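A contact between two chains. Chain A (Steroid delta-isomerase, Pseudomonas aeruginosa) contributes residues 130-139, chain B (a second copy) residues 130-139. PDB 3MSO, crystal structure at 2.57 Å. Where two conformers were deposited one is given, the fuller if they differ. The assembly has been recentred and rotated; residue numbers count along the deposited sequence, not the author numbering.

Chain A, residues 130-139: MGRRLASYLA
Chain B 130-139: MGRRLASYLA

The centre of this contact is a leucine ladder built on an exact two-fold axis, so every pairing off the axis occurs twice. Leu A134 and Leu B134 face each other across the axis with CA atoms 6.4 Å apart, and CB of Leu A134 lies 4.4 Å from CB of Leu B134. Both point their CA-to-CB bonds toward the partner and hold the m,t rotamer (chi1 -63°, chi2 178°). One turn later Leu A138 meets Leu B138: their CA atoms are 6.8 Å apart and CD2 of Leu A138 sits 4.0 Å from CD2 of Leu B138. This leucine also points toward the partner, but chi1 lies between wells at -101°, with chi2 t at -158°. The rungs interlock diagonally, since CD2 of Leu A134 touches CD1 of Leu B138 at 3.8 Å, and CD1 of Leu A138 touches CD2 of Leu B134 at the same distance. With no polar group to satisfy, these branched chains gain by excluding water and filling the space between the backbones.

That space is set by two helices running in the same general direction, their N-to-C axes 35° apart and 9.8 Å apart at closest approach. Like residues stand in register at 131, 134 and 138, a spacing of three and then four that keeps one stripe of each helix facing the axis. Each helix enters from earlier in its chain, with phi near -65° and psi near -40° over 130-137. Its i to i+4 hydrogen bonds include Leu A134 N to Met A130 O at 3.0 Å and Leu A138 N to Leu A134 O at 3.1 Å. Psi rises to -24° at Leu A138 before Ala A139 reaches -77/20, and the N of Ala A139 makes only weak bonds, to Ala A135 O at 3.2 Å and Ser A136 O at 3.3 Å.

Toward the N-terminal end comes the shortest CA separation of the three in-register pairs, 6.1 Å between Gly A131 CA and Gly B131 CA. Here a leucine methyl lies against main chain: Leu A134 CD1 is 4.3 Å from Gly B131 O and 4.5 Å from Ala B135 N. These two atoms are already paired by the helical bond from Ala B135 N to Gly B131 O, 3.0 Å long, so the methyl lies against backbone groups that are already hydrogen-bonded. A CB on the glycine would point sideways and find room.

Beside the ladder, Tyr A137 begins toward the partner but its end leads away (chi1 -58°, chi2 -53°). Its CB packs 3.8 Å from Leu B138 CD1, and its OH is hydrogen-bonded elsewhere in the structure. CB and the near part of the ring, CD2 at 4.1 Å from Leu B138 CD1, pack on the methyl, while the hydroxyl lies beyond it.

Farther out, Arg A132 points away and Arg A133 is out of reach, its chi1 to chi3 m, m, t, as is selenomethionine Met A130, m throughout. No hydrogen bond crosses the contact. The rule is economical: 408 Å² buried, supplied mostly by two leucines per helix.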

# COMPACT_ATOMS: atom_id res chain seq x y z
N MSE A 130 3.21 -7.30 -9.12
CA MSE A 130 2.74 -8.63 -8.76
C MSE A 130 1.28 -8.79 -9.19
O MSE A 130 0.93 -9.79 -9.81
CB MSE A 130 2.88 -8.85 -7.24
CG MSE A 130 4.25 -9.36 -6.84
SE MSE A 130 4.65 -11.05 -7.72
CE MSE A 130 3.21 -12.14 -6.92
N GLY A 131 0.46 -7.78 -8.88
CA GLY A 131 -0.96 -7.72 -9.20
C GLY A 131 -1.23 -7.62 -10.69
O GLY A 131 -2.14 -8.28 -11.21
N ARG A 132 -0.42 -6.80 -11.37
CA ARG A 132 -0.46 -6.57 -12.82
C ARG A 132 -0.16 -7.91 -13.53
O ARG A 132 -0.88 -8.27 -14.45
CB ARG A 132 0.56 -5.46 -13.19
CG ARG A 132 0.40 -4.86 -14.59
CD ARG A 132 0.25 -3.33 -14.62
NE ARG A 132 -0.60 -2.86 -15.73
N ARG A 133 0.86 -8.69 -13.04
CA ARG A 133 1.22 -10.01 -13.62
C ARG A 133 0.13 -11.02 -13.40
O ARG A 133 -0.21 -11.74 -14.33
CB ARG A 133 2.51 -10.61 -13.04
CG ARG A 133 3.79 -9.90 -13.36
CD ARG A 133 4.34 -10.10 -14.76
NE ARG A 133 5.73 -9.64 -14.80
CZ ARG A 133 6.11 -8.37 -14.65
NH1 ARG A 133 5.20 -7.41 -14.49
NH2 ARG A 133 7.39 -8.05 -14.66
N LEU A 134 -0.40 -11.11 -12.17
CA LEU A 134 -1.45 -12.07 -11.91
C LEU A 134 -2.67 -11.79 -12.78
O LEU A 134 -3.28 -12.73 -13.30
CB LEU A 134 -1.80 -12.12 -10.43
CG LEU A 134 -0.71 -12.58 -9.50
CD1 LEU A 134 -1.21 -12.52 -8.08
CD2 LEU A 134 -0.19 -13.96 -9.87
N ALA A 135 -2.97 -10.48 -13.02
CA ALA A 135 -4.05 -10.02 -13.89
C ALA A 135 -3.77 -10.40 -15.35
O ALA A 135 -4.70 -10.75 -16.08
CB ALA A 135 -4.20 -8.51 -13.77
N SER A 136 -2.48 -10.32 -15.77
CA SER A 136 -2.01 -10.67 -17.11
C SER A 136 -2.20 -12.16 -17.37
O SER A 136 -2.73 -12.53 -18.42
CB SER A 136 -0.55 -10.27 -17.28
N TYR A 137 -1.82 -13.02 -16.39
CA TYR A 137 -1.95 -14.47 -16.50
C TYR A 137 -3.40 -14.93 -16.58
O TYR A 137 -3.70 -15.86 -17.34
CB TYR A 137 -1.22 -15.20 -15.36
CG TYR A 137 0.26 -14.90 -15.26
CD1 TYR A 137 1.10 -15.05 -16.36
CD2 TYR A 137 0.83 -14.55 -14.05
CE1 TYR A 137 2.46 -14.79 -16.27
CE2 TYR A 137 2.20 -14.27 -13.95
CZ TYR A 137 3.01 -14.40 -15.06
OH TYR A 137 4.36 -14.16 -14.95
N LEU A 138 -4.30 -14.26 -15.82
CA LEU A 138 -5.74 -14.55 -15.81
C LEU A 138 -6.47 -14.11 -17.07
O LEU A 138 -7.53 -14.65 -17.38
CB LEU A 138 -6.41 -13.93 -14.59
CG LEU A 138 -6.71 -14.87 -13.43
CD1 LEU A 138 -7.80 -14.29 -12.58
CD2 LEU A 138 -7.17 -16.23 -13.92
N ALA A 139 -5.93 -13.12 -17.81
CA ALA A 139 -6.53 -12.60 -19.04
C ALA A 139 -6.29 -13.55 -20.25
O ALA A 139 -6.43 -13.12 -21.40
CB ALA A 139 -5.98 -11.21 -19.33
N MSE B 130 -8.16 -8.33 -3.29
CA MSE B 130 -8.12 -8.38 -4.74
C MSE B 130 -7.02 -9.33 -5.20
O MSE B 130 -7.25 -10.19 -6.04
CB MSE B 130 -7.89 -6.97 -5.31
CG MSE B 130 -9.17 -6.19 -5.49
SE MSE B 130 -10.40 -7.11 -6.69
CE MSE B 130 -9.29 -7.07 -8.33
N GLY B 131 -5.84 -9.19 -4.59
CA GLY B 131 -4.65 -10.00 -4.86
C GLY B 131 -4.80 -11.45 -4.44
O GLY B 131 -4.40 -12.36 -5.16
N ARG B 132 -5.42 -11.65 -3.26
CA ARG B 132 -5.72 -12.96 -2.67
C ARG B 132 -6.68 -13.70 -3.62
O ARG B 132 -6.44 -14.87 -3.91
CB ARG B 132 -6.32 -12.75 -1.26
CG ARG B 132 -6.37 -14.00 -0.37
CD ARG B 132 -5.69 -13.84 1.00
NE ARG B 132 -5.08 -15.10 1.48
N ARG B 133 -7.73 -13.01 -4.18
CA ARG B 133 -8.70 -13.61 -5.12
C ARG B 133 -8.04 -13.97 -6.42
O ARG B 133 -8.27 -15.06 -6.94
CB ARG B 133 -9.89 -12.70 -5.46
CG ARG B 133 -10.85 -12.41 -4.35
CD ARG B 133 -11.82 -13.53 -3.99
NE ARG B 133 -12.89 -12.99 -3.15
CZ ARG B 133 -12.72 -12.51 -1.92
NH1 ARG B 133 -11.52 -12.55 -1.35
NH2 ARG B 133 -13.74 -12.00 -1.25
N LEU B 134 -7.25 -13.05 -6.99
CA LEU B 134 -6.59 -13.35 -8.26
C LEU B 134 -5.66 -14.55 -8.11
O LEU B 134 -5.62 -15.39 -9.01
CB LEU B 134 -5.87 -12.13 -8.80
CG LEU B 134 -6.73 -10.94 -9.16
CD1 LEU B 134 -5.86 -9.81 -9.64
CD2 LEU B 134 -7.81 -11.31 -10.18
N ALA B 135 -4.99 -14.67 -6.94
CA ALA B 135 -4.11 -15.79 -6.58
C ALA B 135 -4.93 -17.09 -6.46
O ALA B 135 -4.44 -18.15 -6.85
CB ALA B 135 -3.40 -15.50 -5.27
N SER B 136 -6.16 -16.99 -5.89
CA SER B 136 -7.09 -18.10 -5.71
C SER B 136 -7.55 -18.64 -7.07
O SER B 136 -7.51 -19.86 -7.28
CB SER B 136 -8.29 -17.66 -4.88
N TYR B 137 -7.91 -17.74 -8.01
CA TYR B 137 -8.36 -18.12 -9.35
C TYR B 137 -7.27 -18.79 -10.17
O TYR B 137 -7.57 -19.74 -10.91
CB TYR B 137 -8.94 -16.92 -10.12
CG TYR B 137 -10.11 -16.24 -9.44
CD1 TYR B 137 -11.23 -16.97 -9.04
CD2 TYR B 137 -10.14 -14.86 -9.28
CE1 TYR B 137 -12.31 -16.34 -8.42
CE2 TYR B 137 -11.21 -14.22 -8.66
CZ TYR B 137 -12.30 -14.97 -8.24
OH TYR B 137 -13.38 -14.34 -7.66
N LEU B 138 -6.01 -18.32 -10.03
CA LEU B 138 -4.84 -18.88 -10.71
C LEU B 138 -4.40 -20.24 -10.17
O LEU B 138 -3.74 -20.99 -10.89
CB LEU B 138 -3.66 -17.91 -10.67
CG LEU B 138 -3.41 -17.10 -11.93
CD1 LEU B 138 -1.98 -16.63 -11.95
CD2 LEU B 138 -3.64 -17.93 -13.18
N ALA B 139 -4.73 -20.56 -8.91
CA ALA B 139 -4.37 -21.83 -8.28
C ALA B 139 -5.27 -23.00 -8.75
O ALA B 139 -5.33 -24.04 -8.07
CB ALA B 139 -4.43 -21.67 -6.76